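Local structure of signal transduction protein TRAP (Staphylococcus aureus, 4AE5) at residues L26-F29 and T34-I37; Q82-L87 and L105-K110; I116-A121 and E127-S132. The protein probably acts as a signal transduction regulator of staphylococcal virulence, its phosphorylation leading to activation of the agr system and RNAIII synthesis. One frame throughout, in Å; residues are numbered along the deposited sequence.

Contact 1 of 3, residues L26-F29 and T34-I37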
# COMPACT_ATOMS: atom_id res chain seq x y z
N LEU A 26 8.02 -0.94 12.58
CA LEU A 26 7.86 0.13 11.61
C LEU A 26 8.72 -0.18 10.38
O LEU A 26 9.83 -0.68 10.52
CB LEU A 26 8.24 1.48 12.27
CG LEU A 26 7.33 2.07 13.34
CD1 LEU A 26 8.11 2.91 14.33
CD2 LEU A 26 6.28 3.00 12.72
N PHE A 27 8.17 0.08 9.19
CA PHE A 27 8.87 -0.20 7.90
C PHE A 27 9.09 1.16 7.18
O PHE A 27 8.14 1.89 6.85
CB PHE A 27 8.03 -1.18 7.08
CG PHE A 27 7.87 -2.53 7.78
CD1 PHE A 27 8.88 -3.49 7.70
CD2 PHE A 27 6.76 -2.80 8.57
CE1 PHE A 27 8.76 -4.74 8.34
CE2 PHE A 27 6.64 -4.04 9.24
CZ PHE A 27 7.63 -5.01 9.12
N GLN A 28 10.33 1.50 6.97
CA GLN A 28 10.63 2.83 6.39
C GLN A 28 11.23 2.67 4.99
O GLN A 28 12.03 1.72 4.77
CB GLN A 28 11.66 3.58 7.29
CG GLN A 28 11.98 4.95 6.68
CD GLN A 28 12.92 5.82 7.51
OE1 GLN A 28 13.63 5.33 8.41
NE2 GLN A 28 12.99 7.11 7.13
N PHE A 29 10.81 3.52 4.02
CA PHE A 29 11.30 3.45 2.65
C PHE A 29 11.49 4.80 2.02
O PHE A 29 10.95 5.78 2.50
CB PHE A 29 10.30 2.70 1.74
CG PHE A 29 9.93 1.35 2.26
CD1 PHE A 29 8.93 1.21 3.23
CD2 PHE A 29 10.56 0.22 1.78
CE1 PHE A 29 8.60 -0.04 3.77
CE2 PHE A 29 10.21 -1.05 2.28
CZ PHE A 29 9.26 -1.17 3.30
N THR A 34 9.49 11.88 -1.23
CA THR A 34 9.46 11.95 0.22
C THR A 34 9.98 10.64 0.83
O THR A 34 9.95 9.60 0.18
CB THR A 34 7.97 12.16 0.68
OG1 THR A 34 7.90 12.23 2.12
CG2 THR A 34 7.05 11.03 0.20
N SER A 35 10.38 10.65 2.09
CA SER A 35 10.53 9.37 2.81
C SER A 35 9.14 8.91 3.34
O SER A 35 8.29 9.74 3.61
CB SER A 35 11.53 9.54 3.96
OG SER A 35 11.70 8.27 4.60
N VAL A 36 8.95 7.61 3.56
CA VAL A 36 7.66 7.08 3.98
C VAL A 36 7.90 6.06 5.13
O VAL A 36 8.84 5.24 5.07
CB VAL A 36 7.02 6.32 2.75
CG1 VAL A 36 5.72 5.64 3.15
CG2 VAL A 36 6.75 7.26 1.60
N ILE A 37 7.05 6.08 6.17
CA ILE A 37 7.09 5.02 7.18
C ILE A 37 5.66 4.48 7.49
O ILE A 37 4.66 5.26 7.47
CB ILE A 37 7.87 5.50 8.43
CG1 ILE A 37 8.33 4.31 9.31
CG2 ILE A 37 7.01 6.44 9.26
CD1 ILE A 37 9.37 4.71 10.34
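Phe-29 and Val-36 form the antiparallel hydrogen-bonded pair of a short beta hairpin, with Phe-29 N reaching Val-36 O at 2.8 Å and Val-36 N returning to Phe-29 O at 2.9 Å. One step along, Gln-28 and Ile-37 make the non-hydrogen-bonded pair, where the backbones draw close enough for CA-H...O contacts: Ile-37 CA lies 3.3 Å from Phe-27 O, and Gln-28 CA equally near Val-36 O. The two strands, 27-30 and 35-41, are adjacent in the closed antiparallel barrel. Gln-28 and Ile-37 occupy the face lined by helix 11-20, both touching Leu-14. Phe-29 and Val-36 take the other face, meeting Leu-162 of strand 158-164, and Tyr-68 turns its ring steeply against that of Phe-29. Ile-37 lays CG1 and CD1 alongside the opposite strand: CD1 packs 3.9 Å from Leu-26 CB and CG1 is 4.0 Å from Gln-28 CB. The Gln-28 chain is fully extended (chi1 180°, chi2 177°), which carries its amide along the face to Ser-35. There Gln-28 NE2 has two acceptors: Tyr-11 O, at the start of helix 11-20, and Ser-35 OG, which it meets nearly in its amide plane at 3.1 Å with an N-H...O angle of 162°.

Contact 2 of 3, residues Q82-L87 and L105-K110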
# COMPACT_ATOMS: atom_id res chain seq x y z
N GLN A 82 -19.08 -0.24 -3.98
CA GLN A 82 -18.96 -1.13 -5.13
C GLN A 82 -17.48 -1.34 -5.49
O GLN A 82 -17.13 -2.41 -5.96
CB GLN A 82 -19.73 -0.59 -6.36
CG GLN A 82 -21.18 -1.06 -6.45
CD GLN A 82 -22.03 -0.57 -5.29
OE1 GLN A 82 -21.71 0.45 -4.68
NE2 GLN A 82 -23.12 -1.30 -4.97
N LEU A 83 -16.66 -0.29 -5.29
CA LEU A 83 -15.22 -0.38 -5.61
C LEU A 83 -14.62 -1.45 -4.72
O LEU A 83 -13.92 -2.40 -5.18
CB LEU A 83 -14.50 0.98 -5.36
CG LEU A 83 -12.98 1.04 -5.48
CD1 LEU A 83 -12.51 0.53 -6.81
CD2 LEU A 83 -12.45 2.47 -5.29
N GLU A 84 -14.88 -1.29 -3.43
CA GLU A 84 -14.40 -2.26 -2.46
C GLU A 84 -14.74 -3.73 -2.82
O GLU A 84 -13.87 -4.57 -2.84
CB GLU A 84 -14.93 -1.90 -1.06
CG GLU A 84 -14.21 -2.63 0.01
CD GLU A 84 -14.64 -2.19 1.40
OE1 GLU A 84 -14.76 -0.95 1.67
OE2 GLU A 84 -14.92 -3.15 2.16
N LYS A 85 -16.02 -4.05 -3.07
CA LYS A 85 -16.41 -5.41 -3.45
C LYS A 85 -15.69 -5.96 -4.72
O LYS A 85 -15.29 -7.15 -4.83
CB LYS A 85 -17.91 -5.41 -3.71
CG LYS A 85 -18.47 -6.80 -3.84
CD LYS A 85 -20.01 -6.82 -3.92
CE LYS A 85 -20.38 -8.07 -4.69
NZ LYS A 85 -20.64 -7.78 -6.14
N LYS A 86 -15.53 -5.07 -5.68
CA LYS A 86 -14.81 -5.43 -6.82
C LYS A 86 -13.37 -5.84 -6.50
O LYS A 86 -12.94 -6.87 -7.00
CB LYS A 86 -14.83 -4.30 -7.81
CG LYS A 86 -13.87 -4.50 -8.96
CD LYS A 86 -14.62 -4.33 -10.24
CE LYS A 86 -15.53 -5.52 -10.45
NZ LYS A 86 -15.06 -6.48 -11.48
N LEU A 87 -12.64 -5.01 -5.75
CA LEU A 87 -11.21 -5.21 -5.46
C LEU A 87 -11.11 -6.53 -4.63
O LEU A 87 -10.39 -7.45 -4.98
CB LEU A 87 -10.63 -3.97 -4.75
CG LEU A 87 -10.39 -2.79 -5.75
CD1 LEU A 87 -9.87 -1.53 -5.06
CD2 LEU A 87 -9.37 -3.21 -6.83
N LEU A 105 -5.08 -4.59 0.56
CA LEU A 105 -6.19 -3.75 0.18
C LEU A 105 -6.67 -2.90 1.38
O LEU A 105 -6.99 -3.45 2.47
CB LEU A 105 -7.34 -4.56 -0.43
CG LEU A 105 -8.61 -3.81 -0.76
CD1 LEU A 105 -8.32 -2.89 -1.97
CD2 LEU A 105 -9.75 -4.83 -1.10
N LEU A 106 -6.69 -1.58 1.21
CA LEU A 106 -6.78 -0.63 2.37
C LEU A 106 -7.94 0.32 2.20
O LEU A 106 -8.03 1.04 1.17
CB LEU A 106 -5.49 0.19 2.50
CG LEU A 106 -4.23 -0.69 2.64
CD1 LEU A 106 -2.95 0.18 2.61
CD2 LEU A 106 -4.29 -1.50 3.95
N ARG A 107 -8.86 0.28 3.17
CA ARG A 107 -10.04 1.17 3.19
C ARG A 107 -9.76 2.42 4.04
O ARG A 107 -9.47 2.32 5.24
CB ARG A 107 -11.27 0.46 3.79
CG ARG A 107 -12.47 1.42 3.91
CD ARG A 107 -13.49 0.95 4.93
NE ARG A 107 -14.16 -0.26 4.46
CZ ARG A 107 -14.34 -1.36 5.18
NH1 ARG A 107 -13.92 -1.42 6.45
NH2 ARG A 107 -14.99 -2.39 4.66
N PRO A 108 -9.90 3.61 3.46
CA PRO A 108 -9.48 4.77 4.25
C PRO A 108 -10.40 5.08 5.41
O PRO A 108 -11.64 4.90 5.29
CB PRO A 108 -9.50 5.93 3.24
CG PRO A 108 -10.45 5.49 2.14
CD PRO A 108 -10.51 3.97 2.16
N ALA A 109 -9.83 5.54 6.52
CA ALA A 109 -10.63 6.05 7.68
C ALA A 109 -11.34 7.37 7.30
O ALA A 109 -12.51 7.63 7.66
CB ALA A 109 -9.71 6.23 8.89
N LYS A 110 -10.65 8.23 6.56
CA LYS A 110 -11.28 9.46 6.08
C LYS A 110 -11.29 9.61 4.57
O LYS A 110 -10.27 9.40 3.88
CB LYS A 110 -10.65 10.69 6.77
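Arg-107 of strand 100-108 reaches across to Glu-84 of helix 80-88, and its side chain makes the polar half of this contact. From CB, CG continues anti to the backbone N, carrying the chain out from the strand. Arg-107 CG and CD both run past the carboxylate, the latter 4.0 Å from Glu-84 OE1. A bend at chi3 (-69°) then swings the guanidinium so that one edge meets the acid. Arg-107 NE donates to Glu-84 OE1 at 2.9 Å, with OE1 close to the guanidinium plane. CZ follows without a polar contact of its own, and Arg-107 NH2 closes the side-on salt bridge by binding Glu-84 OE2 at 2.6 Å. This second bond is the more bent of the two, 134° at the hydrogen, and the guanidinium and carboxylate planes are twisted 43° apart. Both oxygens are approached on their syn sides, though from out of the carboxylate plane. The remaining nitrogen, NH1, forms a salt bridge with Glu-54 of strand 51-59, which places the guanidinium between two carboxylates. Glu-84 OE1 has a second partner as well, the hydroxyl of Tyr-114, so three strands and the helix share one polar network.

Deeper in, the contact turns apolar. Leu-87 lies one helical turn on from Glu-84 and sets CD1 3.7 Å from Leu-105 CD1, while Leu-87 CB touches both methyls of Leu-105, CD1 at 3.8 Å and CD2 at 3.9 Å. Ile-73 and Phe-139 also pack on Leu-87. The helix runs antiparallel to the strand, as expected for a beta-alpha-beta crossover: it connects strand 67-73 to strand 100-108, with strand 114-120 between them, in the ferredoxin-like half of this alpha-beta barrel.

Contact 3 of 3, residues I116-A121 and E127-S132. With FMT (formic acid), chain E.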
# COMPACT_ATOMS: atom_id res chain seq x y z
N ILE A 116 -3.81 0.47 -2.34
CA ILE A 116 -3.32 -0.90 -2.46
C ILE A 116 -1.78 -0.82 -2.24
O ILE A 116 -1.14 0.06 -2.83
CB ILE A 116 -3.61 -1.53 -3.83
CG1 ILE A 116 -5.11 -1.93 -3.87
CG2 ILE A 116 -2.67 -2.79 -4.06
CD1 ILE A 116 -5.57 -2.19 -5.31
N TYR A 117 -1.22 -1.71 -1.41
CA TYR A 117 0.22 -2.00 -1.46
C TYR A 117 0.47 -3.31 -2.19
O TYR A 117 -0.09 -4.34 -1.78
CB TYR A 117 0.87 -2.11 -0.05
CG TYR A 117 1.09 -0.81 0.79
CD1 TYR A 117 0.94 0.47 0.22
CD2 TYR A 117 1.46 -0.86 2.13
CE1 TYR A 117 1.13 1.64 0.98
CE2 TYR A 117 1.69 0.33 2.89
CZ TYR A 117 1.52 1.56 2.30
OH TYR A 117 1.71 2.75 3.01
N PHE A 118 1.38 -3.30 -3.18
CA PHE A 118 1.96 -4.48 -3.78
C PHE A 118 3.41 -4.51 -3.36
O PHE A 118 4.17 -3.54 -3.56
CB PHE A 118 1.82 -4.52 -5.31
CG PHE A 118 0.48 -5.02 -5.80
CD1 PHE A 118 0.04 -6.36 -5.58
CD2 PHE A 118 -0.39 -4.14 -6.50
CE1 PHE A 118 -1.18 -6.81 -6.12
CE2 PHE A 118 -1.60 -4.60 -7.04
CZ PHE A 118 -2.02 -5.93 -6.76
N GLY A 119 3.78 -5.58 -2.66
CA GLY A 119 5.18 -5.85 -2.32
C GLY A 119 5.80 -6.87 -3.25
O GLY A 119 5.29 -8.00 -3.45
N PHE A 120 6.94 -6.51 -3.81
CA PHE A 120 7.63 -7.48 -4.71
C PHE A 120 9.13 -7.53 -4.39
O PHE A 120 9.64 -6.64 -3.69
CB PHE A 120 7.42 -7.06 -6.18
CG PHE A 120 6.19 -7.60 -6.83
CD1 PHE A 120 4.93 -7.03 -6.53
CD2 PHE A 120 6.24 -8.64 -7.72
CE1 PHE A 120 3.80 -7.48 -7.13
CE2 PHE A 120 5.09 -9.12 -8.32
CZ PHE A 120 3.87 -8.57 -8.01
N ALA A 121 9.83 -8.56 -4.94
CA ALA A 121 11.32 -8.69 -4.80
C ALA A 121 12.04 -7.39 -5.16
O ALA A 121 12.94 -6.95 -4.45
CB ALA A 121 11.87 -9.85 -5.72
N GLU A 127 6.97 -4.07 -12.13
CA GLU A 127 6.66 -3.50 -13.44
C GLU A 127 6.33 -4.55 -14.49
O GLU A 127 5.48 -4.31 -15.32
CB GLU A 127 7.82 -2.59 -13.92
CG GLU A 127 7.94 -1.37 -13.03
CD GLU A 127 8.82 -0.28 -13.55
OE1 GLU A 127 9.81 -0.56 -14.24
OE2 GLU A 127 8.49 0.90 -13.24
N ASP A 128 6.93 -5.73 -14.38
CA ASP A 128 6.49 -6.88 -15.20
C ASP A 128 5.04 -7.33 -14.88
O ASP A 128 4.25 -7.60 -15.76
CB ASP A 128 7.49 -8.01 -15.05
CG ASP A 128 8.82 -7.64 -15.71
OD1 ASP A 128 8.78 -6.67 -16.48
OD2 ASP A 128 9.88 -8.16 -15.37
N PHE A 129 4.72 -7.36 -13.60
CA PHE A 129 3.39 -7.76 -13.18
C PHE A 129 2.37 -6.71 -13.67
O PHE A 129 1.23 -6.99 -14.18
CB PHE A 129 3.38 -7.93 -11.64
CG PHE A 129 1.99 -7.88 -11.01
CD1 PHE A 129 1.06 -8.83 -11.35
CD2 PHE A 129 1.65 -6.91 -10.04
CE1 PHE A 129 -0.20 -8.84 -10.81
CE2 PHE A 129 0.37 -6.93 -9.45
CZ PHE A 129 -0.53 -7.90 -9.85
N LYS A 130 2.78 -5.47 -13.56
CA LYS A 130 1.89 -4.38 -13.94
C LYS A 130 1.45 -4.45 -15.42
O LYS A 130 0.38 -3.95 -15.84
CB LYS A 130 2.60 -3.05 -13.59
CG LYS A 130 1.99 -1.85 -14.28
CD LYS A 130 2.28 -0.57 -13.51
CE LYS A 130 3.71 -0.23 -13.32
NZ LYS A 130 3.87 1.31 -13.44
N GLN A 131 2.29 -5.02 -16.25
CA GLN A 131 1.88 -5.23 -17.63
C GLN A 131 0.97 -6.40 -17.89
O GLN A 131 0.40 -6.51 -18.99
CB GLN A 131 3.12 -5.38 -18.52
CG GLN A 131 4.16 -4.32 -18.28
CD GLN A 131 5.38 -4.61 -19.07
OE1 GLN A 131 5.33 -4.49 -20.27
NE2 GLN A 131 6.49 -4.99 -18.41
N SER A 132 0.86 -7.34 -16.97
CA SER A 132 0.08 -8.54 -17.25
C SER A 132 -1.41 -8.15 -17.31
O SER A 132 -1.84 -7.13 -16.70
CB SER A 132 0.23 -9.56 -16.09
OG SER A 132 -0.28 -9.01 -14.85
C FMT E . 2.48 5.36 0.37
O1 FMT E . 1.61 4.88 1.13
O2 FMT E . 2.39 6.67 0.04
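The ring of Phe-129 drives its CE2 edge into one face of Phe-118, with CE2 3.6 Å above the plane and over the ring centre. With Phe-120 they form an aromatic cluster that seats helix 123-131 on the sheet of the alpha-beta barrel. The first pair is T-shaped, the centroids 5.0 Å apart and the planes at 72°, and Phe-118 CE2 lies at the Phe-129 edge, in plane. Against Phe-120 the same ring lies more nearly parallel, at 26°, but slid so far that the two barely overlap; Phe-120 CZ meets Phe-129 CD2 at 3.4 Å and touches Phe-129 CB at 3.7 Å. Phe-118 CB, from the same strand, sits at the edge of the Phe-120 ring. Phe-118 and Phe-120 stand two residues apart on strand 114-120 and therefore on one face of it. Phe-129 has CG anti to the backbone N (chi1 160°), which extends its ring from the helix toward both. Phe-139 and Phe-135 extend the cluster with further edge-to-face contacts, the first to Phe-118 and the second to Phe-129.

Tyr-117, next to Phe-118 in the strand, projects from the other face. Its OH donates to O1 of a formic acid molecule at 2.8 Å, the oxygen lying in the ring plane at the edge. Tyr-8, Lys-115 and Arg-160 also bind this molecule, which probably came from the crystallisation liquor and may mark a polar pocket there.

At the end of helix 123-131 the chain turns into helix 133-136. Phe-129 O accepts two bonds there, from Ser-132 N at 2.8 Å and from Ser-132 OG at 2.6 Å. The hydroxyl approaches in the carbonyl plane on a lone pair, and as N-cap the same OG accepts from Phe-135 N.

From the N terminus the contacts follow in series, none enclosing or crossing another. Contact 1 closes first, across the tight turn of the hairpin between strands 27-30 and 35-41. Contact 2 spans a longer loop, bringing strand 100-108 back against helix 80-88 on the opposite side of the chain's centre from contact 1, about 23 Å away between centres. Strand 114-120 then follows as the neighbour of 100-108, and contact 3 folds helix 123-131 back onto it. Contacts 2 and 3 touch, Leu-105 CD1 lying 3.8 Å from Ile-116 CG1; contact 1 touches neither and is related to them through the shared barrel sheet.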